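Local atomic coordinates of VESB protease (Vibrio cholerae, PDB entry 4LK4), a protein that is a secreted serine protease of the trypsin-like S1 family that probably cleaves peptide bonds within proteins and carries an additional Ig-like domain. Residues V317-E330 against G338-T350. The protein carries 1 engineered substitution. Residues are numbered along the deposited sequence; the frame is centred on the assembly and turned at random.
Sequences VDAQHYRQYQYDFE and GSKRATSRIQLDT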
loop_
_atom_site.group_PDB
_atom_site.type_symbol
_atom_site.label_atom_id
_atom_site.label_comp_id
_atom_site.label_asym_id
_atom_site.label_seq_id
_atom_site.Cartn_x
_atom_site.Cartn_y
_atom_site.Cartn_z
ATOM N N VAL A 317 -13.685 8.338 -21.927
ATOM C CA VAL A 317 -13.776 7.054 -22.588
ATOM C C VAL A 317 -15.116 6.999 -23.286
ATOM O O VAL A 317 -16.157 7.177 -22.657
ATOM C CB VAL A 317 -13.685 5.882 -21.592
ATOM C CG1 VAL A 317 -14.002 4.564 -22.292
ATOM C CG2 VAL A 317 -12.306 5.834 -20.965
ATOM N N ASP A 318 -15.073 6.750 -24.589
ATOM C CA ASP A 318 -16.265 6.579 -25.403
ATOM C C ASP A 318 -16.521 5.083 -25.424
ATOM O O ASP A 318 -15.969 4.355 -26.248
ATOM C CB ASP A 318 -16.031 7.141 -26.817
ATOM C CG ASP A 318 -17.300 7.194 -27.662
ATOM O OD1 ASP A 318 -18.414 7.188 -27.087
ATOM O OD2 ASP A 318 -17.185 7.269 -28.907
ATOM N N ALA A 319 -17.315 4.622 -24.468
ATOM C CA ALA A 319 -17.647 3.211 -24.363
ATOM C C ALA A 319 -18.809 2.910 -25.284
ATOM O O ALA A 319 -19.954 3.289 -25.003
ATOM C CB ALA A 319 -18.007 2.853 -22.936
ATOM N N GLN A 320 -18.508 2.247 -26.393
ATOM C CA GLN A 320 -19.518 1.908 -27.382
ATOM C C GLN A 320 -19.746 0.399 -27.484
ATOM O O GLN A 320 -20.654 -0.027 -28.188
ATOM C CB GLN A 320 -19.129 2.506 -28.737
ATOM C CG GLN A 320 -19.139 4.035 -28.757
ATOM C CD GLN A 320 -20.551 4.643 -28.731
ATOM O OE1 GLN A 320 -21.272 4.621 -29.742
ATOM N NE2 GLN A 320 -20.944 5.208 -27.582
ATOM N N HIS A 321 -18.940 -0.399 -26.775
ATOM C CA HIS A 321 -19.108 -1.852 -26.725
ATOM C C HIS A 321 -19.387 -2.323 -25.313
ATOM O O HIS A 321 -19.258 -1.570 -24.342
ATOM C CB HIS A 321 -17.844 -2.565 -27.196
ATOM C CG HIS A 321 -17.405 -2.176 -28.564
ATOM N ND1 HIS A 321 -16.504 -1.158 -28.795
ATOM C CD2 HIS A 321 -17.741 -2.669 -29.777
ATOM C CE1 HIS A 321 -16.309 -1.037 -30.095
ATOM N NE2 HIS A 321 -17.047 -1.943 -30.712
ATOM N N TYR A 322 -19.723 -3.606 -25.225
ATOM C CA TYR A 322 -20.040 -4.265 -23.968
ATOM C C TYR A 322 -18.832 -5.017 -23.442
ATOM O O TYR A 322 -18.557 -6.142 -23.863
ATOM C CB TYR A 322 -21.212 -5.233 -24.176
ATOM C CG TYR A 322 -22.533 -4.542 -24.447
ATOM C CD1 TYR A 322 -23.000 -3.554 -23.584
ATOM C CD2 TYR A 322 -23.318 -4.888 -25.540
ATOM C CE1 TYR A 322 -24.199 -2.923 -23.796
ATOM C CE2 TYR A 322 -24.533 -4.252 -25.767
ATOM C CZ TYR A 322 -24.960 -3.270 -24.887
ATOM O OH TYR A 322 -26.142 -2.613 -25.068
ATOM N N ARG A 323 -18.117 -4.396 -22.511
ATOM C CA ARG A 323 -16.882 -4.974 -21.983
ATOM C C ARG A 323 -16.329 -4.173 -20.803
ATOM O O ARG A 323 -16.904 -3.165 -20.388
ATOM C CB ARG A 323 -15.826 -5.081 -23.099
ATOM C CG ARG A 323 -15.514 -3.780 -23.830
ATOM C CD ARG A 323 -14.535 -4.031 -24.973
ATOM N NE ARG A 323 -13.562 -2.947 -25.165
ATOM C CZ ARG A 323 -12.561 -2.654 -24.324
ATOM N NH1 ARG A 323 -12.396 -3.334 -23.193
ATOM N NH2 ARG A 323 -11.722 -1.658 -24.599
ATOM N N GLN A 324 -15.221 -4.653 -20.253
ATOM C CA GLN A 324 -14.502 -3.927 -19.228
ATOM C C GLN A 324 -13.496 -2.982 -19.842
ATOM O O GLN A 324 -12.680 -3.384 -20.658
ATOM C CB GLN A 324 -13.739 -4.888 -18.359
ATOM C CG GLN A 324 -14.587 -6.006 -17.801
ATOM C CD GLN A 324 -13.947 -6.618 -16.566
ATOM O OE1 GLN A 324 -13.667 -5.918 -15.577
ATOM N NE2 GLN A 324 -13.689 -7.924 -16.624
ATOM N N TYR A 325 -13.542 -1.730 -19.428
ATOM C CA TYR A 325 -12.565 -0.755 -19.858
ATOM C C TYR A 325 -11.635 -0.494 -18.692
ATOM O O TYR A 325 -12.082 -0.232 -17.582
ATOM C CB TYR A 325 -13.247 0.552 -20.290
ATOM C CG TYR A 325 -14.077 0.428 -21.541
ATOM C CD1 TYR A 325 -15.351 -0.151 -21.512
ATOM C CD2 TYR A 325 -13.604 0.906 -22.764
ATOM C CE1 TYR A 325 -16.114 -0.252 -22.667
ATOM C CE2 TYR A 325 -14.370 0.812 -23.921
ATOM C CZ TYR A 325 -15.616 0.230 -23.864
ATOM O OH TYR A 325 -16.360 0.128 -25.005
ATOM N N GLN A 326 -10.337 -0.586 -18.953
ATOM C CA GLN A 326 -9.338 -0.255 -17.970
ATOM C C GLN A 326 -8.145 0.363 -18.647
ATOM O O GLN A 326 -7.338 -0.343 -19.260
ATOM C CB GLN A 326 -8.890 -1.496 -17.208
ATOM C CG GLN A 326 -8.036 -1.163 -15.993
ATOM C CD GLN A 326 -7.574 -2.402 -15.266
ATOM O OE1 GLN A 326 -8.149 -2.783 -14.240
ATOM N NE2 GLN A 326 -6.549 -3.049 -15.797
ATOM N N TYR A 327 -8.027 1.683 -18.531
ATOM C CA TYR A 327 -6.924 2.400 -19.164
ATOM C C TYR A 327 -6.020 3.070 -18.148
ATOM O O TYR A 327 -6.476 3.848 -17.322
ATOM C CB TYR A 327 -7.429 3.456 -20.151
ATOM C CG TYR A 327 -8.236 2.915 -21.288
ATOM C CD1 TYR A 327 -7.746 1.894 -22.092
ATOM C CD2 TYR A 327 -9.481 3.448 -21.595
ATOM C CE1 TYR A 327 -8.487 1.414 -23.175
ATOM C CE2 TYR A 327 -10.221 2.970 -22.663
ATOM C CZ TYR A 327 -9.728 1.948 -23.442
ATOM O OH TYR A 327 -10.475 1.477 -24.503
ATOM N N ASP A 328 -4.734 2.784 -18.276
ATOM C CA ASP A 328 -3.690 3.357 -17.456
ATOM C C ASP A 328 -2.887 4.376 -18.222
ATOM O O ASP A 328 -2.447 4.122 -19.334
ATOM C CB ASP A 328 -2.765 2.237 -16.999
ATOM C CG ASP A 328 -3.463 1.277 -16.046
ATOM O OD1 ASP A 328 -4.590 1.616 -15.623
ATOM O OD2 ASP A 328 -2.910 0.207 -15.707
ATOM N N PHE A 329 -2.695 5.535 -17.626
ATOM C CA PHE A 329 -1.878 6.571 -18.235
ATOM C C PHE A 329 -0.949 7.190 -17.195
ATOM O O PHE A 329 -1.224 7.182 -15.996
ATOM C CB PHE A 329 -2.754 7.646 -18.877
ATOM C CG PHE A 329 -3.724 8.262 -17.925
ATOM C CD1 PHE A 329 -4.947 7.668 -17.690
ATOM C CD2 PHE A 329 -3.398 9.417 -17.241
ATOM C CE1 PHE A 329 -5.836 8.224 -16.793
ATOM C CE2 PHE A 329 -4.279 9.986 -16.355
ATOM C CZ PHE A 329 -5.503 9.384 -16.122
ATOM N N GLU A 330 0.128 7.759 -17.695
ATOM C CA GLU A 330 1.263 8.147 -16.918
ATOM C C GLU A 330 1.606 9.595 -17.241
ATOM O O GLU A 330 1.724 9.967 -18.423
ATOM C CB GLU A 330 2.414 7.238 -17.332
ATOM C CG GLU A 330 3.608 7.233 -16.412
ATOM C CD GLU A 330 4.333 5.878 -16.407
ATOM O OE1 GLU A 330 5.386 5.764 -17.075
ATOM O OE2 GLU A 330 3.842 4.925 -15.741
ATOM N N GLY A 338 15.787 14.232 -10.509
ATOM C CA GLY A 338 15.707 13.248 -11.602
ATOM C C GLY A 338 14.359 13.341 -12.304
ATOM O O GLY A 338 14.112 14.270 -13.094
ATOM N N SER A 339 13.469 12.399 -12.008
ATOM C CA SER A 339 12.125 12.468 -12.554
ATOM C C SER A 339 11.135 11.740 -11.687
ATOM O O SER A 339 11.521 10.905 -10.912
ATOM C CB SER A 339 12.077 11.910 -13.968
ATOM O OG SER A 339 12.405 10.546 -14.026
ATOM N N LYS A 340 9.858 12.088 -11.852
ATOM C CA LYS A 340 8.744 11.479 -11.130
ATOM C C LYS A 340 7.649 11.101 -12.103
ATOM O O LYS A 340 7.415 11.804 -13.109
ATOM C CB LYS A 340 8.190 12.457 -10.111
ATOM C CG LYS A 340 9.222 12.833 -9.074
ATOM C CD LYS A 340 8.611 13.639 -7.956
ATOM C CE LYS A 340 9.692 14.087 -6.995
ATOM N NZ LYS A 340 9.095 14.826 -5.850
ATOM N N ARG A 341 6.992 9.987 -11.823
ATOM C CA ARG A 341 5.945 9.477 -12.682
ATOM C C ARG A 341 4.745 9.215 -11.817
ATOM O O ARG A 341 4.861 8.582 -10.779
ATOM C CB ARG A 341 6.384 8.176 -13.367
ATOM C CG ARG A 341 7.529 8.358 -14.367
ATOM C CD ARG A 341 8.022 7.042 -14.956
ATOM N NE ARG A 341 9.121 7.221 -15.909
ATOM C CZ ARG A 341 8.999 7.243 -17.240
ATOM N NH1 ARG A 341 7.825 7.106 -17.846
ATOM N NH2 ARG A 341 10.075 7.412 -17.983
ATOM N N ALA A 342 3.601 9.714 -12.232
ATOM C CA ALA A 342 2.345 9.343 -11.658
ATOM C C ALA A 342 1.613 8.521 -12.699
ATOM O O ALA A 342 1.446 8.955 -13.855
ATOM C CB ALA A 342 1.536 10.571 -11.317
ATOM N N THR A 343 1.153 7.346 -12.272
ATOM C CA THR A 343 0.381 6.442 -13.117
ATOM C C THR A 343 -1.039 6.361 -12.562
ATOM O O THR A 343 -1.249 5.923 -11.441
ATOM C CB THR A 343 1.057 5.060 -13.154
ATOM O OG1 THR A 343 2.417 5.230 -13.528
ATOM C CG2 THR A 343 0.437 4.147 -14.136
ATOM N N SER A 344 -2.005 6.819 -13.356
ATOM C CA SER A 344 -3.422 6.800 -12.983
ATOM C C SER A 344 -4.197 5.825 -13.845
ATOM O O SER A 344 -3.671 5.318 -14.820
ATOM C CB SER A 344 -4.021 8.177 -13.152
ATOM O OG SER A 344 -3.373 9.108 -12.313
ATOM N N ARG A 345 -5.448 5.569 -13.469
ATOM C CA ARG A 345 -6.270 4.559 -14.113
ATOM C C ARG A 345 -7.713 5.004 -14.132
ATOM O O ARG A 345 -8.222 5.512 -13.161
ATOM C CB ARG A 345 -6.194 3.244 -13.368
ATOM C CG ARG A 345 -7.296 2.255 -13.742
ATOM C CD ARG A 345 -7.097 0.888 -13.103
ATOM N NE ARG A 345 -5.933 0.240 -13.683
ATOM C CZ ARG A 345 -5.313 -0.823 -13.173
ATOM N NH1 ARG A 345 -5.749 -1.405 -12.040
ATOM N NH2 ARG A 345 -4.230 -1.305 -13.788
ATOM N N ILE A 346 -8.354 4.836 -15.271
ATOM C CA ILE A 346 -9.769 5.027 -15.392
ATOM C C ILE A 346 -10.347 3.683 -15.780
ATOM O O ILE A 346 -9.834 2.988 -16.645
ATOM C CB ILE A 346 -10.119 6.109 -16.420
ATOM C CG1 ILE A 346 -11.603 6.386 -16.405
ATOM C CG2 ILE A 346 -9.692 5.725 -17.834
ATOM C CD1 ILE A 346 -11.937 7.692 -17.063
ATOM N N GLN A 347 -11.420 3.324 -15.124
ATOM C CA GLN A 347 -11.962 2.014 -15.262
ATOM C C GLN A 347 -13.466 2.092 -15.153
ATOM O O GLN A 347 -13.988 2.902 -14.380
ATOM C CB GLN A 347 -11.430 1.136 -14.138
ATOM C CG GLN A 347 -11.963 -0.282 -14.161
ATOM C CD GLN A 347 -11.196 -1.212 -13.223
ATOM O OE1 GLN A 347 -10.137 -0.867 -12.691
ATOM N NE2 GLN A 347 -11.742 -2.400 -13.021
ATOM N N LEU A 348 -14.134 1.211 -15.898
ATOM C CA LEU A 348 -15.588 1.100 -15.917
ATOM C C LEU A 348 -16.007 -0.194 -16.596
ATOM O O LEU A 348 -15.192 -0.877 -17.216
ATOM C CB LEU A 348 -16.191 2.287 -16.663
ATOM C CG LEU A 348 -15.763 2.439 -18.122
ATOM C CD1 LEU A 348 -16.942 2.120 -19.017
ATOM C CD2 LEU A 348 -15.294 3.854 -18.377
ATOM N N ASP A 349 -17.284 -0.527 -16.484
ATOM C CA ASP A 349 -17.780 -1.788 -17.027
ATOM C C ASP A 349 -19.184 -1.639 -17.609
ATOM O O ASP A 349 -20.039 -0.998 -16.983
ATOM C CB ASP A 349 -17.773 -2.860 -15.933
ATOM C CG ASP A 349 -17.772 -4.272 -16.497
ATOM O OD1 ASP A 349 -18.417 -4.538 -17.534
ATOM O OD2 ASP A 349 -17.105 -5.138 -15.895
ATOM N N THR A 350 -19.411 -2.273 -18.772
ATOM C CA THR A 350 -20.709 -2.243 -19.488
ATOM C C THR A 350 -21.234 -3.660 -19.827
ATOM O O THR A 350 -20.512 -4.664 -19.699
ATOM C CB THR A 350 -20.604 -1.400 -20.794
ATOM O OG1 THR A 350 -19.600 -1.950 -21.651
ATOM C CG2 THR A 350 -20.224 0.069 -20.515
#
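Asp328 and Arg345 lie side by side on the polar face of an antiparallel hairpin, strand 324-335 against strand 338-349. Arg345 grips the carboxylate side-on: NE gives 2.7 Å to Asp328 OD1 and NH2 gives 2.8 Å to Asp328 OD2, each oxygen using its syn lone pair, with the two planes only 18° apart. The Arg345 chain turns at chi3 (-68°) to bring its guanidinium alongside the acid. Gln326 covers one face of that guanidinium, its flat end stacked with CD 3.4 Å above the plane. Further along the same face, Glu330 splits its carboxylate: OE1 takes Arg341 NH1 in a salt bridge, while OE2 accepts from Thr343 OG1 at 2.6 Å, both met on the anti side; Thr343 OG1 is also hydrogen-bonded to Lys243 NZ.

The other face is mostly aromatic and aliphatic. Ser344 CB sits over the Phe329 ring, 4.0 Å from its centroid, and Ser344 OG turns to Tyr270 OH and the Asp251 carbonyl. Leu348 CD1 packs 3.7 Å from Tyr325 CD1, and its CD2 branch meets Val317 tip to tip, joining the hairpin to strand 310-319 across the fold.

Paired backbone bonds at Tyr325-Leu348, Tyr327-Ile346 and Phe329-Ser344 hold the register, and side chains of successive residues fall on opposite faces. At the far end of the pairing, Thr350 OG1 donates to His321 O (2.7 Å), in the carbonyl plane on a lone pair, and accepts from Arg323 N at 3.0 Å. Around the ladder, Phe268 meets Phe329 edge-to-face, and the Leu93 carbonyl takes a second bond from Arg345 NH2, linking the Ig-like domain to the protease part. The chemistry thus divides by face, aromatic and aliphatic packing inside the Ig-like sandwich and paired charges on the face that meets the protease part, where Arg345, held in plane by Asp328, is probably steadied for its bond to Leu93.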